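Local structure of macrophage migration inhibitory factor (Oncomelania hupensis, 6LR3) at residues 22-27 with 36-41; 74-79 with 97-102; 83-86 with 91-94; 105-108 with 113-116. The protein belongs to the macrophage migration inhibitory factor family, small alpha/beta proteins that assemble as trimers. One frame throughout, in Å; residues are numbered along the deposited sequence.

Contact 1: residues 22-27 with 36-41; sequences ALTNMM and EVMFVD
Thr24 OG1 on the helix takes a 2.8 Å hydrogen bond from a water, and the same water gives its other hydrogen to Met38 O, also at 2.8 Å, so one solvent molecule bridges helix and strand where no direct bond does. The hydroxyl is gripped a second time by Gln20 O, one turn back along the helix. With OG1 beside the backbone N (chi1 -66°), it also lies against Val40: Thr24 OG1 to Val40 CG2 is 3.2 Å. The methyl branch, Thr24 CG2, slides past Met38 in the opposite sense and rests 3.8 Å from Met38 CG. Met38 then folds at chi2 and chi3, which brings Met38 CE against the backbone of Met27, 3.8 Å from Met27 C. On the other flank Leu23 CD2 meets Val40 CG1 at 3.9 Å. These residues seat helix 19-31 on strand 39-43, the closing half of the beta-alpha-beta unit that starts with strand 3-8; beyond Phe39, Val40 and Asp41 the sheet runs on into the second subunit. The result is an apolar, buried seam in which a water links the threonine hydroxyl to the Met38 carbonyl, and the hydroxyl is held by both that water and Gln20 O.

Contact 2: residues 74-79 with 97-102; sequences LAMARD and IRFIPV. With SO4 (sulfate ion), chain M.
Ala77 and Met76 of the helix close on the far end of the Phe99 ring. The ring reaches out from the strand with CG beside the backbone N (chi1 -63°), which carries CZ to 3.9 Å from Ala77 CB, while Phe99 CE1 lies 4.0 Å from Met76 CB. Ala77 CA sits in the ring plane, at the edge. Two residues earlier on the strand, Ile97 sends CD1 up to the helix backbone, 3.7 Å from Ala77 O. One small residue is thus shared by two large ones, with no hydrogen bond between the segments. Over these short segments the axes come within 9.8 Å, at 140° between their N-to-C directions, as helix 70-88 crosses the sheet in the beta-alpha-beta unit made with strands 58-64 and 95-101. Met27 and Leu31 of helix 19-31 cover Met76, and Ser108 of the third subunit packs on both Ala77 and Ile97.

On the other face of the strand Arg98, extended from CG to NE, reaches a sulfate ion, probably from the crystallisation liquor: NH1 to sulfate O1 is 2.7 Å with a fairly straight 159° N-H...O angle, and NH2 to O3 is a weak 3.4 Å. Ile100 CD1 lies 3.5 Å above the centre of the guanidinium plane. Glu63 of the third subunit also pairs with Arg98 NH1, and the Arg98 residues of both other subunits bind the same ion. The three converging arginines thus form a site able to take an anion, with Glu63 of the third subunit probably offsetting part of the charge.

Contact 3: residues 83-86 with 91-94; sequences MFIE and RRER
Ile85 meets Arg92 through one methyl: CD1 lies over the centre of the guanidinium face, 3.4 Å above its plane, with Arg92 CZ and Arg92 NH2 each 3.5 Å from it. Along 83-86, Met83 packs on Phe19, Leu23 and Met26 of helix 19-31, and the buried Phe84 on Phe19 as well as Val58 and Ala60 of the sheet. Ile85 is the residue that looks across to 91-94. Its CG1 stands beside the backbone N (chi1 -71°) and the chain continues extended to CD1, which therefore also reaches the aliphatic root of the arginine, 3.8 Å from Arg92 CB. Nearer the helix, Ile85 CG1 passes 4.4 Å from Arg91 C.

This is the turn out of helix 70-88: the chain leaves the helix, makes a short 3-10 segment at Arg92 and Glu93, and enters strand 95-101, completing the crossover of a beta-alpha-beta unit. A backbone bond from Arg94 N to Arg91 O, 2.8 Å, closes that bend.

Arg92 curls at chi3 (-63°), bringing its flat group back over Ile85 while its NH1 and NH2 make salt bridges to Glu81 and Asp82 on the helix. Those two carboxylates would fix the rotation of the guanidinium and keep its face toward the methyl. Arg91 leans the other way and pairs within the loop: its NE bonds to Glu93 OE2 at 2.8 Å, nearly straight at 168°. That carboxylate oxygen lies in the guanidinium plane of Arg91, yet it is approached from well above the plane of its own carboxylate.

Contact 4: residues 105-108 with 113-116; sequences LFCS and LHDV
His114 ND1 donates to Cys107 O across 2.8 Å, the shorter of the two hydrogen bonds between the segments, and the tight side of the contact is built around it. The N-H...O angle is 156° and the oxygen lies almost in the imidazole plane, though the donor itself comes from well above the carbonyl plane. CG beside the backbone N (chi1 -70°) swings the ring over to the strand. The same oxygen is met by two lesser donors, the backbone His114 N through a weak, bent bond and Leu113 CA through a CA-H...O contact of 3.4 Å, so three donors of unequal strength share it. Cys107 SG adds an oblique contact, 3.7 Å from His114 CE1.

The leucines make the apolar, more open side, closely packed but partly exposed. Leu105 and Leu113 cross at about a right angle, with Leu105 CD2 and Leu113 CD1 4.0 Å apart; Leu113 CD1 also touches Leu105 O at 3.5 Å. Leu105 O has a further partner in Asn73 ND2 of the second subunit.

The segments include parts of both strands of the small hairpin 107-109/112-113 and the chain on its outer ends. Cys107 and Ser108 pair with a strand of the second subunit, extending its sheet. With ND1 as the donor, the histidine ties the returning chain to the strand used in trimer assembly.

Contacts 1 and 2 are buried and do equivalent jobs, each seating one of the two long helices on the same four-stranded sheet; they touch where Met27 CE meets Met76 SD. Contact 3 is a surface contact nested within the loop that contact 2 closes, and shares helix 70-88 with it. Contact 4, partly buried, lies on the opposite side of the chain's centre from contact 3, about 33 Å away between centres, and meets contact 2 through Val102 and Cys107. Chemistry follows place: apolar packing with a bridging water in contact 1, apolar helix packing in contact 2 with an arginine-sulfate site on the strand's other face, a methyl on a salt-bridged arginine in contact 3, and a direct histidine-carbonyl bond in contact 4.

Contact 1: residues 22-27 with 36-41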
loop_
_atom_site.group_PDB
_atom_site.type_symbol
_atom_site.label_atom_id
_atom_site.label_comp_id
_atom_site.label_asym_id
_atom_site.label_seq_id
_atom_site.Cartn_x
_atom_site.Cartn_y
_atom_site.Cartn_z
ATOM N N ALA B 22 3.364 -15.466 -14.250
ATOM C CA ALA B 22 2.103 -15.659 -14.997
ATOM C C ALA B 22 1.270 -14.392 -14.870
ATOM O O ALA B 22 0.694 -13.945 -15.880
ATOM C CB ALA B 22 1.348 -16.877 -14.501
ATOM N N LEU B 23 1.208 -13.829 -13.669
ATOM C CA LEU B 23 0.435 -12.596 -13.422
ATOM C C LEU B 23 1.074 -11.453 -14.176
ATOM O O LEU B 23 0.334 -10.667 -14.775
ATOM C CB LEU B 23 0.367 -12.372 -11.908
ATOM C CG LEU B 23 -0.525 -11.247 -11.436
ATOM C CD1 LEU B 23 -1.906 -11.394 -12.015
ATOM C CD2 LEU B 23 -0.578 -11.265 -9.920
ATOM N N THR B 24 2.410 -11.370 -14.180
ATOM C CA THR B 24 3.149 -10.357 -14.951
ATOM C C THR B 24 2.701 -10.426 -16.404
ATOM O O THR B 24 2.339 -9.394 -16.965
ATOM C CB THR B 24 4.666 -10.560 -14.868
ATOM O OG1 THR B 24 5.085 -10.332 -13.518
ATOM C CG2 THR B 24 5.399 -9.604 -15.768
ATOM N N ASN B 25 2.750 -11.611 -16.991
ATOM C CA ASN B 25 2.442 -11.798 -18.432
ATOM C C ASN B 25 0.977 -11.435 -18.676
ATOM O O ASN B 25 0.698 -10.724 -19.629
ATOM C CB ASN B 25 2.756 -13.222 -18.876
ATOM C CG ASN B 25 4.264 -13.436 -18.971
ATOM O OD1 ASN B 25 5.009 -12.467 -19.050
ATOM N ND2 ASN B 25 4.722 -14.666 -18.810
ATOM N N MET B 26 0.087 -11.905 -17.835
ATOM C CA MET B 26 -1.354 -11.721 -18.070
ATOM C C MET B 26 -1.680 -10.232 -17.976
ATOM O O MET B 26 -2.419 -9.723 -18.847
ATOM C CB MET B 26 -2.187 -12.522 -17.063
ATOM C CG MET B 26 -3.650 -12.563 -17.418
ATOM S SD MET B 26 -4.622 -13.271 -16.067
ATOM C CE MET B 26 -4.661 -11.845 -14.984
ATOM N N MET B 27 -1.116 -9.538 -16.993
ATOM C CA MET B 27 -1.475 -8.120 -16.783
ATOM C C MET B 27 -0.689 -7.234 -17.746
ATOM O O MET B 27 -1.212 -6.171 -18.064
ATOM C CB MET B 27 -1.267 -7.700 -15.325
ATOM C CG MET B 27 -2.237 -8.413 -14.376
ATOM S SD MET B 27 -3.945 -8.127 -14.763
ATOM C CE MET B 27 -4.107 -6.407 -14.249
ATOM N N GLU B 36 8.636 -4.527 -18.985
ATOM C CA GLU B 36 9.826 -4.134 -18.190
ATOM C C GLU B 36 9.418 -3.268 -17.004
ATOM O O GLU B 36 10.172 -3.283 -16.032
ATOM C CB GLU B 36 10.837 -3.488 -19.128
ATOM C CG GLU B 36 10.536 -2.064 -19.505
ATOM C CD GLU B 36 11.345 -1.667 -20.759
ATOM O OE1 GLU B 36 11.150 -2.384 -21.787
ATOM O OE2 GLU B 36 12.228 -0.789 -20.657
ATOM N N VAL B 37 8.281 -2.577 -17.030
ATOM C CA VAL B 37 7.859 -1.696 -15.910
ATOM C C VAL B 37 6.682 -2.324 -15.167
ATOM O O VAL B 37 6.039 -1.607 -14.389
ATOM C CB VAL B 37 7.572 -0.267 -16.390
ATOM C CG1 VAL B 37 8.878 0.390 -16.862
ATOM C CG2 VAL B 37 6.465 -0.206 -17.429
ATOM N N MET B 38 6.422 -3.619 -15.353
ATOM C CA MET B 38 5.383 -4.347 -14.595
ATOM C C MET B 38 6.010 -4.919 -13.316
ATOM O O MET B 38 6.890 -5.793 -13.402
ATOM C CB MET B 38 4.798 -5.489 -15.428
ATOM C CG MET B 38 3.741 -6.322 -14.695
ATOM S SD MET B 38 2.232 -5.378 -14.330
ATOM C CE MET B 38 1.814 -4.944 -16.017
ATOM N N PHE B 39 5.550 -4.469 -12.163
ATOM C CA PHE B 39 5.923 -5.074 -10.881
ATOM C C PHE B 39 4.807 -5.982 -10.415
ATOM O O PHE B 39 3.602 -5.642 -10.564
ATOM C CB PHE B 39 6.113 -4.017 -9.806
ATOM C CG PHE B 39 7.234 -3.033 -9.996
ATOM C CD1 PHE B 39 7.066 -1.929 -10.799
ATOM C CD2 PHE B 39 8.413 -3.166 -9.286
ATOM C CE1 PHE B 39 8.067 -0.969 -10.910
ATOM C CE2 PHE B 39 9.408 -2.222 -9.393
ATOM C CZ PHE B 39 9.233 -1.113 -10.190
ATOM N N VAL B 40 5.181 -7.098 -9.801
ATOM C CA VAL B 40 4.241 -7.931 -9.032
ATOM C C VAL B 40 4.854 -8.126 -7.657
ATOM O O VAL B 40 5.919 -8.745 -7.552
ATOM C CB VAL B 40 3.900 -9.274 -9.710
ATOM C CG1 VAL B 40 2.912 -10.031 -8.843
ATOM C CG2 VAL B 40 3.335 -9.066 -11.094
ATOM N N ASP B 41 4.191 -7.544 -6.674
ATOM C CA ASP B 41 4.599 -7.545 -5.254
ATOM C C ASP B 41 3.674 -8.529 -4.543
ATOM O O ASP B 41 2.498 -8.204 -4.327
ATOM C CB ASP B 41 4.555 -6.115 -4.738
ATOM C CG ASP B 41 5.063 -5.940 -3.318
ATOM O OD1 ASP B 41 5.355 -6.950 -2.701
ATOM O OD2 ASP B 41 5.092 -4.761 -2.879
HETATM O O HOH W 1 7.118 -8.566 -12.919
#

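Contact 2: residues 74-79 with 97-102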
loop_
_atom_site.group_PDB
_atom_site.type_symbol
_atom_site.label_atom_id
_atom_site.label_comp_id
_atom_site.label_asym_id
_atom_site.label_seq_id
_atom_site.Cartn_x
_atom_site.Cartn_y
_atom_site.Cartn_z
ATOM N N LEU B 74 -13.473 -4.575 -14.862
ATOM C CA LEU B 74 -14.264 -5.805 -14.663
ATOM C C LEU B 74 -13.584 -6.969 -15.370
ATOM O O LEU B 74 -13.505 -8.036 -14.779
ATOM C CB LEU B 74 -15.687 -5.605 -15.177
ATOM C CG LEU B 74 -16.553 -6.858 -15.055
ATOM C CD1 LEU B 74 -16.624 -7.343 -13.627
ATOM C CD2 LEU B 74 -17.942 -6.622 -15.575
ATOM N N ALA B 75 -13.125 -6.784 -16.604
ATOM C CA ALA B 75 -12.504 -7.859 -17.417
ATOM C C ALA B 75 -11.240 -8.333 -16.700
ATOM O O ALA B 75 -11.017 -9.547 -16.576
ATOM C CB ALA B 75 -12.188 -7.360 -18.808
ATOM N N MET B 76 -10.419 -7.399 -16.231
ATOM C CA MET B 76 -9.148 -7.734 -15.568
ATOM C C MET B 76 -9.467 -8.379 -14.233
ATOM O O MET B 76 -8.788 -9.330 -13.900
ATOM C CB MET B 76 -8.280 -6.498 -15.378
ATOM C CG MET B 76 -7.670 -6.106 -16.682
ATOM S SD MET B 76 -6.548 -4.704 -16.505
ATOM C CE MET B 76 -7.610 -3.322 -16.140
ATOM N N ALA B 77 -10.451 -7.881 -13.489
ATOM C CA ALA B 77 -10.824 -8.480 -12.197
ATOM C C ALA B 77 -11.166 -9.962 -12.415
ATOM O O ALA B 77 -10.684 -10.793 -11.666
ATOM C CB ALA B 77 -11.941 -7.718 -11.563
ATOM N N ARG B 78 -11.999 -10.279 -13.397
ATOM C CA ARG B 78 -12.453 -11.670 -13.646
ATOM C C ARG B 78 -11.229 -12.519 -13.995
ATOM O O ARG B 78 -11.127 -13.657 -13.489
ATOM C CB ARG B 78 -13.577 -11.707 -14.689
ATOM C CG ARG B 78 -14.872 -11.061 -14.215
ATOM C CD ARG B 78 -16.062 -11.387 -15.130
ATOM N NE ARG B 78 -16.296 -12.802 -14.856
ATOM C CZ ARG B 78 -17.120 -13.319 -13.925
ATOM N NH1 ARG B 78 -17.958 -12.527 -13.271
ATOM N NH2 ARG B 78 -17.110 -14.630 -13.667
ATOM N N ASP B 79 -10.328 -12.013 -14.833
ATOM C CA ASP B 79 -9.117 -12.754 -15.253
ATOM C C ASP B 79 -8.201 -12.950 -14.052
ATOM O O ASP B 79 -7.662 -14.046 -13.903
ATOM C CB ASP B 79 -8.418 -12.037 -16.395
ATOM C CG ASP B 79 -9.116 -12.222 -17.732
ATOM O OD1 ASP B 79 -10.007 -13.107 -17.824
ATOM O OD2 ASP B 79 -8.784 -11.474 -18.634
ATOM N N ILE B 97 -10.374 -6.782 -5.418
ATOM C CA ILE B 97 -9.294 -6.127 -6.202
ATOM C C ILE B 97 -9.629 -4.647 -6.337
ATOM O O ILE B 97 -10.732 -4.315 -6.736
ATOM C CB ILE B 97 -9.098 -6.791 -7.577
ATOM C CG1 ILE B 97 -8.908 -8.303 -7.476
ATOM C CG2 ILE B 97 -7.956 -6.102 -8.300
ATOM C CD1 ILE B 97 -9.116 -9.049 -8.781
ATOM N N ARG B 98 -8.682 -3.789 -6.005
ATOM C CA ARG B 98 -8.823 -2.338 -6.178
ATOM C C ARG B 98 -7.929 -1.915 -7.339
ATOM O O ARG B 98 -6.747 -2.255 -7.385
ATOM C CB ARG B 98 -8.451 -1.593 -4.909
ATOM C CG ARG B 98 -8.514 -0.088 -5.039
ATOM C CD ARG B 98 -8.173 0.580 -3.735
ATOM N NE ARG B 98 -7.932 1.967 -4.048
ATOM C CZ ARG B 98 -7.023 2.740 -3.504
ATOM N NH1 ARG B 98 -6.287 2.326 -2.489
ATOM N NH2 ARG B 98 -6.843 3.958 -3.996
ATOM N N PHE B 99 -8.518 -1.148 -8.246
ATOM C CA PHE B 99 -7.851 -0.556 -9.419
ATOM C C PHE B 99 -7.533 0.898 -9.063
ATOM O O PHE B 99 -8.412 1.638 -8.669
ATOM C CB PHE B 99 -8.740 -0.743 -10.640
ATOM C CG PHE B 99 -8.944 -2.201 -10.971
ATOM C CD1 PHE B 99 -8.053 -2.848 -11.806
ATOM C CD2 PHE B 99 -9.966 -2.926 -10.391
ATOM C CE1 PHE B 99 -8.213 -4.201 -12.087
ATOM C CE2 PHE B 99 -10.115 -4.278 -10.675
ATOM C CZ PHE B 99 -9.237 -4.907 -11.515
ATOM N N ILE B 100 -6.259 1.261 -9.152
ATOM C CA ILE B 100 -5.715 2.554 -8.667
ATOM C C ILE B 100 -5.093 3.305 -9.839
ATOM O O ILE B 100 -3.989 2.997 -10.287
ATOM C CB ILE B 100 -4.716 2.343 -7.527
ATOM C CG1 ILE B 100 -5.294 1.455 -6.419
ATOM C CG2 ILE B 100 -4.260 3.707 -7.016
ATOM C CD1 ILE B 100 -4.362 1.207 -5.265
ATOM N N PRO B 101 -5.784 4.340 -10.339
ATOM C CA PRO B 101 -5.258 5.174 -11.418
ATOM C C PRO B 101 -4.119 6.030 -10.882
ATOM O O PRO B 101 -4.217 6.539 -9.771
ATOM C CB PRO B 101 -6.426 6.065 -11.859
ATOM C CG PRO B 101 -7.569 5.815 -10.875
ATOM C CD PRO B 101 -7.142 4.735 -9.912
ATOM N N VAL B 102 -3.017 6.062 -11.610
ATOM C CA VAL B 102 -1.816 6.840 -11.219
ATOM C C VAL B 102 -1.599 7.945 -12.235
ATOM O O VAL B 102 -1.512 7.661 -13.416
ATOM C CB VAL B 102 -0.589 5.931 -11.130
ATOM C CG1 VAL B 102 0.647 6.749 -10.741
ATOM C CG2 VAL B 102 -0.847 4.779 -10.188
HETATM S S SO4 M . -3.221 4.423 -2.539
HETATM O O1 SO4 M . -4.053 3.574 -1.722
HETATM O O2 SO4 M . -2.111 4.906 -1.730
HETATM O O3 SO4 M . -3.962 5.492 -3.032
HETATM O O4 SO4 M . -2.677 3.625 -3.591
#

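Contact 3: residues 83-86 with 91-94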
loop_
_atom_site.group_PDB
_atom_site.type_symbol
_atom_site.label_atom_id
_atom_site.label_comp_id
_atom_site.label_asym_id
_atom_site.label_seq_id
_atom_site.Cartn_x
_atom_site.Cartn_y
_atom_site.Cartn_z
ATOM N N MET B 83 -7.131 -16.539 -12.118
ATOM C CA MET B 83 -5.741 -16.939 -11.822
ATOM C C MET B 83 -5.595 -17.171 -10.316
ATOM O O MET B 83 -4.909 -18.103 -9.934
ATOM C CB MET B 83 -4.756 -15.863 -12.307
ATOM C CG MET B 83 -3.363 -16.315 -12.179
ATOM S SD MET B 83 -2.238 -15.210 -13.039
ATOM C CE MET B 83 -2.650 -15.474 -14.753
ATOM N N PHE B 84 -6.197 -16.344 -9.468
ATOM C CA PHE B 84 -6.101 -16.508 -7.997
ATOM C C PHE B 84 -6.794 -17.784 -7.580
ATOM O O PHE B 84 -6.308 -18.475 -6.703
ATOM C CB PHE B 84 -6.739 -15.327 -7.262
ATOM C CG PHE B 84 -6.057 -14.001 -7.476
ATOM C CD1 PHE B 84 -4.757 -13.900 -7.941
ATOM C CD2 PHE B 84 -6.745 -12.834 -7.196
ATOM C CE1 PHE B 84 -4.174 -12.650 -8.137
ATOM C CE2 PHE B 84 -6.149 -11.594 -7.359
ATOM C CZ PHE B 84 -4.852 -11.506 -7.777
ATOM N N ILE B 85 -7.954 -18.071 -8.172
ATOM C CA ILE B 85 -8.702 -19.323 -7.871
ATOM C C ILE B 85 -7.793 -20.512 -8.228
ATOM O O ILE B 85 -7.610 -21.385 -7.396
ATOM C CB ILE B 85 -10.033 -19.330 -8.642
ATOM C CG1 ILE B 85 -11.014 -18.299 -8.074
ATOM C CG2 ILE B 85 -10.627 -20.733 -8.687
ATOM C CD1 ILE B 85 -12.133 -17.895 -9.028
ATOM N N GLU B 86 -7.192 -20.497 -9.416
ATOM C CA GLU B 86 -6.406 -21.651 -9.906
ATOM C C GLU B 86 -5.135 -21.798 -9.079
ATOM O O GLU B 86 -4.800 -22.922 -8.693
ATOM C CB GLU B 86 -6.099 -21.443 -11.392
ATOM C CG GLU B 86 -5.267 -22.536 -11.978
ATOM C CD GLU B 86 -5.586 -22.633 -13.445
ATOM O OE1 GLU B 86 -5.378 -21.589 -14.119
ATOM O OE2 GLU B 86 -6.121 -23.676 -13.859
ATOM N N ARG B 91 -11.541 -18.977 -3.031
ATOM C CA ARG B 91 -12.870 -18.878 -3.665
ATOM C C ARG B 91 -13.058 -17.482 -4.240
ATOM O O ARG B 91 -12.518 -16.478 -3.655
ATOM C CB ARG B 91 -13.925 -19.178 -2.619
ATOM C CG ARG B 91 -13.926 -20.655 -2.224
ATOM C CD ARG B 91 -14.583 -21.001 -0.902
ATOM N NE ARG B 91 -15.470 -20.035 -0.305
ATOM C CZ ARG B 91 -15.292 -19.443 0.873
ATOM N NH1 ARG B 91 -14.226 -19.700 1.632
ATOM N NH2 ARG B 91 -16.190 -18.557 1.265
ATOM N N ARG B 92 -13.823 -17.374 -5.317
ATOM C CA ARG B 92 -14.097 -16.065 -5.947
ATOM C C ARG B 92 -14.707 -15.112 -4.913
ATOM O O ARG B 92 -14.383 -13.901 -4.965
ATOM C CB ARG B 92 -15.008 -16.211 -7.161
ATOM C CG ARG B 92 -14.938 -15.034 -8.101
ATOM C CD ARG B 92 -15.846 -15.190 -9.301
ATOM N NE ARG B 92 -15.446 -16.331 -10.122
ATOM C CZ ARG B 92 -14.538 -16.314 -11.079
ATOM N NH1 ARG B 92 -13.866 -15.221 -11.381
ATOM N NH2 ARG B 92 -14.283 -17.429 -11.746
ATOM N N GLU B 93 -15.521 -15.612 -3.979
ATOM C CA GLU B 93 -16.183 -14.744 -2.981
ATOM C C GLU B 93 -15.224 -14.381 -1.851
ATOM O O GLU B 93 -15.694 -13.774 -0.854
ATOM C CB GLU B 93 -17.466 -15.411 -2.454
ATOM C CG GLU B 93 -17.204 -16.679 -1.668
ATOM C CD GLU B 93 -17.309 -17.966 -2.478
ATOM O OE1 GLU B 93 -17.048 -17.983 -3.730
ATOM O OE2 GLU B 93 -17.611 -18.999 -1.829
ATOM N N ARG B 94 -13.929 -14.699 -1.962
ATOM C CA ARG B 94 -12.908 -14.297 -0.977
ATOM C C ARG B 94 -11.860 -13.415 -1.661
ATOM O O ARG B 94 -10.722 -13.308 -1.139
ATOM C CB ARG B 94 -12.299 -15.523 -0.314
ATOM C CG ARG B 94 -13.290 -16.294 0.539
ATOM C CD ARG B 94 -13.602 -15.596 1.840
ATOM N NE ARG B 94 -12.469 -15.673 2.756
ATOM C CZ ARG B 94 -12.492 -15.194 3.992
ATOM N NH1 ARG B 94 -13.572 -14.602 4.452
ATOM N NH2 ARG B 94 -11.425 -15.278 4.761
#

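Contact 4: residues 105-108 with 113-116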
loop_
_atom_site.group_PDB
_atom_site.type_symbol
_atom_site.label_atom_id
_atom_site.label_comp_id
_atom_site.label_asym_id
_atom_site.label_seq_id
_atom_site.Cartn_x
_atom_site.Cartn_y
_atom_site.Cartn_z
ATOM N N LEU B 105 2.324 12.443 -14.183
ATOM C CA LEU B 105 3.287 13.411 -13.624
ATOM C C LEU B 105 3.448 13.179 -12.122
ATOM O O LEU B 105 4.179 13.954 -11.505
ATOM C CB LEU B 105 2.837 14.845 -13.928
ATOM C CG LEU B 105 2.832 15.179 -15.422
ATOM C CD1 LEU B 105 2.394 16.629 -15.602
ATOM C CD2 LEU B 105 4.167 14.983 -16.049
ATOM N N PHE B 106 2.846 12.119 -11.589
ATOM C CA PHE B 106 2.996 11.733 -10.162
ATOM C C PHE B 106 3.674 10.369 -10.082
ATOM O O PHE B 106 3.575 9.672 -9.059
ATOM C CB PHE B 106 1.635 11.771 -9.463
ATOM C CG PHE B 106 1.237 13.172 -9.079
ATOM C CD1 PHE B 106 0.978 14.129 -10.048
ATOM C CD2 PHE B 106 1.187 13.552 -7.752
ATOM C CE1 PHE B 106 0.662 15.427 -9.682
ATOM C CE2 PHE B 106 0.867 14.847 -7.391
ATOM C CZ PHE B 106 0.591 15.783 -8.355
ATOM N N CYS B 107 4.403 9.995 -11.115
ATOM C CA CYS B 107 5.083 8.692 -11.126
ATOM C C CYS B 107 6.358 8.817 -11.950
ATOM O O CYS B 107 6.307 9.300 -13.103
ATOM C CB CYS B 107 4.159 7.633 -11.680
ATOM S SG CYS B 107 4.893 5.998 -11.534
ATOM N N SER B 108 7.472 8.470 -11.347
ATOM C CA SER B 108 8.786 8.491 -12.029
ATOM C C SER B 108 9.166 7.081 -12.441
ATOM O O SER B 108 8.788 6.095 -11.798
ATOM C CB SER B 108 9.852 9.087 -11.169
ATOM O OG SER B 108 10.019 8.320 -9.992
ATOM N N LEU B 113 9.607 11.684 -15.161
ATOM C CA LEU B 113 8.185 11.386 -14.977
ATOM C C LEU B 113 7.706 10.719 -16.256
ATOM O O LEU B 113 8.492 10.439 -17.140
ATOM C CB LEU B 113 7.434 12.684 -14.673
ATOM C CG LEU B 113 7.941 13.459 -13.460
ATOM C CD1 LEU B 113 7.095 14.699 -13.284
ATOM C CD2 LEU B 113 7.891 12.597 -12.197
ATOM N N HIS B 114 6.415 10.390 -16.306
ATOM C CA HIS B 114 5.818 9.776 -17.510
ATOM C C HIS B 114 5.259 10.867 -18.408
ATOM O O HIS B 114 4.751 11.872 -17.927
ATOM C CB HIS B 114 4.795 8.740 -17.099
ATOM C CG HIS B 114 5.434 7.548 -16.494
ATOM N ND1 HIS B 114 5.916 7.553 -15.193
ATOM C CD2 HIS B 114 5.740 6.340 -17.015
ATOM C CE1 HIS B 114 6.424 6.381 -14.910
ATOM N NE2 HIS B 114 6.322 5.601 -16.023
ATOM N N ASP B 115 5.143 10.544 -19.684
ATOM C CA ASP B 115 4.493 11.373 -20.730
ATOM C C ASP B 115 3.056 10.875 -20.907
ATOM O O ASP B 115 2.874 9.756 -21.432
ATOM C CB ASP B 115 5.296 11.273 -22.027
ATOM C CG ASP B 115 4.827 12.189 -23.150
ATOM O OD1 ASP B 115 3.611 12.387 -23.281
ATOM O OD2 ASP B 115 5.700 12.790 -23.844
ATOM N N VAL B 116 2.109 11.682 -20.457
ATOM C CA VAL B 116 0.640 11.463 -20.623
ATOM C C VAL B 116 0.310 10.875 -22.000
ATOM O O VAL B 116 -0.559 9.980 -22.051
ATOM C CB VAL B 116 -0.193 12.750 -20.434
ATOM C CG1 VAL B 116 -1.657 12.385 -20.235
ATOM C CG2 VAL B 116 0.288 13.661 -19.310
#